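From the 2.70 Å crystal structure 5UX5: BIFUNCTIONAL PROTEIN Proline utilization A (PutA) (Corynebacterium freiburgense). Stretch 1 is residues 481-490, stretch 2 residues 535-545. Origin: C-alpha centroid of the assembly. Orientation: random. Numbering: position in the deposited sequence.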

# COMPACT_ATOMS: atom_id res chain seq x y z
N GLU A 481 12.93 -5.76 16.16
CA GLU A 481 13.25 -5.93 17.56
C GLU A 481 12.24 -5.22 18.45
O GLU A 481 11.76 -5.81 19.42
CB GLU A 481 14.68 -5.46 17.84
CG GLU A 481 15.10 -5.37 19.34
CD GLU A 481 14.85 -6.65 20.21
OE1 GLU A 481 14.85 -6.51 21.46
OE2 GLU A 481 14.70 -7.78 19.68
N TRP A 482 11.88 -3.95 18.12
CA TRP A 482 10.88 -3.27 18.95
C TRP A 482 9.47 -3.77 18.67
O TRP A 482 8.59 -3.66 19.54
CB TRP A 482 10.96 -1.73 18.82
CG TRP A 482 10.65 -1.07 17.47
CD1 TRP A 482 11.53 -0.38 16.68
CD2 TRP A 482 9.37 -1.01 16.80
NE1 TRP A 482 10.89 0.10 15.55
CE2 TRP A 482 9.56 -0.28 15.60
CE3 TRP A 482 8.09 -1.50 17.10
CZ2 TRP A 482 8.52 -0.03 14.69
CZ3 TRP A 482 7.06 -1.27 16.19
CH2 TRP A 482 7.28 -0.54 15.00
N ALA A 483 9.24 -4.39 17.50
CA ALA A 483 7.95 -5.01 17.24
C ALA A 483 7.69 -6.19 18.20
O ALA A 483 6.54 -6.43 18.60
CB ALA A 483 7.89 -5.46 15.78
N ARG A 484 8.74 -6.90 18.61
CA ARG A 484 8.58 -7.96 19.59
C ARG A 484 8.20 -7.42 20.97
O ARG A 484 7.48 -8.10 21.71
CB ARG A 484 9.87 -8.77 19.70
CG ARG A 484 10.10 -9.75 18.56
CD ARG A 484 11.40 -10.48 18.73
NE ARG A 484 11.94 -10.97 17.46
CZ ARG A 484 12.91 -10.37 16.78
NH1 ARG A 484 13.46 -9.26 17.25
NH2 ARG A 484 13.35 -10.88 15.64
N THR A 485 8.68 -6.23 21.34
CA THR A 485 8.53 -5.71 22.70
C THR A 485 7.34 -4.76 22.88
O THR A 485 7.33 -3.97 23.83
CB THR A 485 9.83 -5.01 23.15
OG1 THR A 485 10.00 -3.75 22.47
CG2 THR A 485 11.05 -5.90 22.93
N LEU A 486 6.33 -4.83 22.02
CA LEU A 486 5.22 -3.88 22.14
C LEU A 486 4.43 -4.10 23.43
O LEU A 486 4.29 -5.22 23.91
CB LEU A 486 4.30 -3.98 20.92
CG LEU A 486 4.72 -3.28 19.62
CD1 LEU A 486 3.67 -3.49 18.56
CD2 LEU A 486 4.99 -1.78 19.84
N GLU A 487 3.93 -3.01 23.99
CA GLU A 487 3.24 -3.06 25.27
C GLU A 487 1.72 -3.03 25.10
O GLU A 487 1.20 -2.87 24.00
CB GLU A 487 3.73 -1.92 26.15
CG GLU A 487 5.23 -1.96 26.39
CD GLU A 487 5.68 -0.96 27.41
OE1 GLU A 487 5.57 0.26 27.13
OE2 GLU A 487 6.11 -1.37 28.50
N ASP A 488 1.00 -3.19 26.22
CA ASP A 488 -0.47 -3.22 26.26
C ASP A 488 -0.94 -2.11 27.20
O ASP A 488 -1.39 -2.39 28.33
CB ASP A 488 -0.97 -4.60 26.69
CG ASP A 488 -2.50 -4.69 26.78
OD1 ASP A 488 -3.19 -3.73 26.37
OD2 ASP A 488 -3.01 -5.75 27.21
N PRO A 489 -0.89 -0.86 26.76
CA PRO A 489 -1.13 0.25 27.69
C PRO A 489 -2.57 0.27 28.16
O PRO A 489 -3.50 0.01 27.40
CB PRO A 489 -0.76 1.50 26.89
CG PRO A 489 -0.61 1.07 25.47
CD PRO A 489 -0.44 -0.40 25.43
N GLN A 490 -2.74 0.58 29.45
CA GLN A 490 -4.04 0.58 30.11
C GLN A 490 -4.27 1.91 30.80
O GLN A 490 -4.37 1.97 32.03
CB GLN A 490 -4.12 -0.57 31.11
CG GLN A 490 -3.97 -1.95 30.50
CD GLN A 490 -5.24 -2.42 29.82
OE1 GLN A 490 -6.33 -1.91 30.10
NE2 GLN A 490 -5.12 -3.37 28.91
N ARG A 535 4.90 6.52 18.48
CA ARG A 535 4.42 5.55 17.50
C ARG A 535 4.33 4.16 18.11
O ARG A 535 3.37 3.43 17.87
CB ARG A 535 5.32 5.51 16.26
CG ARG A 535 4.89 4.39 15.30
CD ARG A 535 5.70 4.29 14.02
NE ARG A 535 5.68 5.52 13.23
CZ ARG A 535 4.90 5.72 12.17
NH1 ARG A 535 4.06 4.77 11.77
NH2 ARG A 535 4.96 6.87 11.51
N GLN A 536 5.30 3.80 18.96
CA GLN A 536 5.26 2.46 19.52
C GLN A 536 4.25 2.33 20.63
O GLN A 536 3.63 1.27 20.76
CB GLN A 536 6.65 2.05 19.98
CG GLN A 536 7.38 1.34 18.87
CD GLN A 536 8.80 1.80 18.72
OE1 GLN A 536 9.67 1.51 19.56
NE2 GLN A 536 9.05 2.53 17.63
N ASP A 537 4.04 3.38 21.42
CA ASP A 537 2.92 3.36 22.35
C ASP A 537 1.59 3.26 21.60
O ASP A 537 0.68 2.54 22.03
CB ASP A 537 2.95 4.61 23.24
CG ASP A 537 4.16 4.64 24.14
OD1 ASP A 537 4.16 3.89 25.14
OD2 ASP A 537 5.10 5.43 23.87
N LEU A 538 1.44 3.99 20.48
CA LEU A 538 0.19 3.89 19.74
C LEU A 538 0.01 2.48 19.21
O LEU A 538 -1.07 1.92 19.30
CB LEU A 538 0.11 4.93 18.61
CG LEU A 538 0.05 6.41 19.02
CD1 LEU A 538 0.12 7.33 17.82
CD2 LEU A 538 -1.16 6.72 19.85
N LEU A 539 1.08 1.89 18.67
CA LEU A 539 0.99 0.51 18.17
C LEU A 539 0.58 -0.45 19.29
O LEU A 539 -0.27 -1.33 19.09
CB LEU A 539 2.32 0.10 17.54
CG LEU A 539 2.63 0.86 16.24
CD1 LEU A 539 3.95 0.44 15.62
CD2 LEU A 539 1.50 0.70 15.24
N GLY A 540 1.17 -0.28 20.47
CA GLY A 540 0.79 -1.10 21.60
C GLY A 540 -0.70 -1.08 21.89
O GLY A 540 -1.31 -2.13 22.08
N VAL A 541 -1.29 0.11 21.96
CA VAL A 541 -2.72 0.16 22.31
C VAL A 541 -3.60 -0.25 21.13
O VAL A 541 -4.67 -0.84 21.32
CB VAL A 541 -3.14 1.53 22.86
CG1 VAL A 541 -3.20 2.59 21.75
CG2 VAL A 541 -4.48 1.39 23.60
N MET A 542 -3.17 0.04 19.90
CA MET A 542 -3.97 -0.31 18.74
C MET A 542 -4.01 -1.81 18.51
O MET A 542 -5.03 -2.32 18.04
CB MET A 542 -3.46 0.39 17.50
CG MET A 542 -3.63 1.86 17.58
SD MET A 542 -2.65 2.79 16.40
CE MET A 542 -3.68 2.72 14.94
N THR A 543 -2.92 -2.52 18.81
CA THR A 543 -2.88 -3.97 18.57
C THR A 543 -3.60 -4.76 19.66
O THR A 543 -4.01 -5.90 19.41
CB THR A 543 -1.44 -4.47 18.40
OG1 THR A 543 -0.62 -4.04 19.49
CG2 THR A 543 -0.82 -3.94 17.10
N HIS A 544 -3.82 -4.17 20.84
CA HIS A 544 -4.57 -4.83 21.90
C HIS A 544 -6.02 -4.34 21.95
O HIS A 544 -6.95 -5.11 21.66
CB HIS A 544 -3.86 -4.62 23.24
CG HIS A 544 -2.52 -5.29 23.28
ND1 HIS A 544 -1.35 -4.63 22.97
CD2 HIS A 544 -2.18 -6.57 23.54
CE1 HIS A 544 -0.34 -5.47 23.06
NE2 HIS A 544 -0.81 -6.66 23.40
N GLU A 545 -6.25 -3.06 22.28
CA GLU A 545 -7.62 -2.58 22.44
C GLU A 545 -8.38 -2.63 21.13
O GLU A 545 -9.53 -3.09 21.09
CB GLU A 545 -7.63 -1.17 23.02
CG GLU A 545 -9.02 -0.76 23.49
CD GLU A 545 -9.13 0.69 23.85
OE1 GLU A 545 -9.77 1.02 24.87
OE2 GLU A 545 -8.54 1.51 23.12

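Stretch 2 is a helix, and stretch 1 comes off the end of its own helix and passes across it as a loop. No hydrogen bond crosses between the two. The contact, which buries 564 Å² counting both sides, is made by shape, by apolar packing and by two side chains laid against ring faces.

Read along the helix, Arg535 is the first residue and adds almost nothing, its guanidinium being satisfied elsewhere in the structure. The contact really opens at Gln536. Its CA-to-CB bond points sideways, but the end of the side chain comes nearer, and the aliphatic part lies over one face of the Trp482 indole. Gln536 CG sits 3.4 Å from Trp482 CE3, and 3.8 Å from the centroid of the six-membered ring, a CH-pi contact. The rule here is that a polar residue can serve as a hydrophobic one through its methylenes. The backbone of the same residue is also covered, with Gln536 O 3.5 Å from Leu486 CD2; that oxygen already accepts from Gly540 N within the helix, so it is not left without a partner under the methyl group.

Asp537 points away from the loop at its CA-to-CB bond and touches it lightly. Asp537 OD1 stands 4.4 Å from Glu487 OE1, a pairing of like charges that the contact tolerates at an exposed margin. Leu538, pointing away, takes no part.

Leu539 returns to the interface and joins two residues of stretch 1, Trp482 from its helix and Leu486 from its loop, into one apolar patch. Leu539 CD1 is 3.5 Å from Trp482 CH2, while Leu539 CB is 4.0 Å from Leu486 CD1.

Gly540 is where the backbones come closest, Gly540 CA lying 4.8 Å from Glu487 CA. Glu487 O approaches Gly540 CA to 3.0 Å, and Pro489 CD lies 3.6 Å from Gly540 C. A CB built on Gly540 in ideal geometry would point toward the loop and fall 2.5 Å from Glu487 O, a clash, and 3.3 Å from Pro489 CD, which is tight. The absent side chain is thus what leaves room for this approach. Glu487 O also lies 3.2 Å from Gly540 O, two acceptors with no hydrogen bond between them.

Val541 follows with Val541 CB 3.7 Å from Pro489 CG, so the proline ring packs against both the glycine backbone and the valine side chain. Met542 is out of reach. Thr543 points toward the loop yet only grazes it, Thr543 OG1 being 4.4 Å from Leu486 CD1; its hydroxyl instead donates to Leu539 O, one turn back.

His544 closes the contact. His544 ND1 donates to Gly540 O at 2.7 Å with a nearly straight angle, which ties the ring back to the helix. Glu487 O is 3.2 Å from His544 CE1, and although it is only 3.3 Å from His544 ND1, the angle is too poor for a hydrogen bond. One ring face receives Asp488, and Asp488 CB stands 3.6 Å from the centroid of the His544 ring, almost exactly on the ring normal.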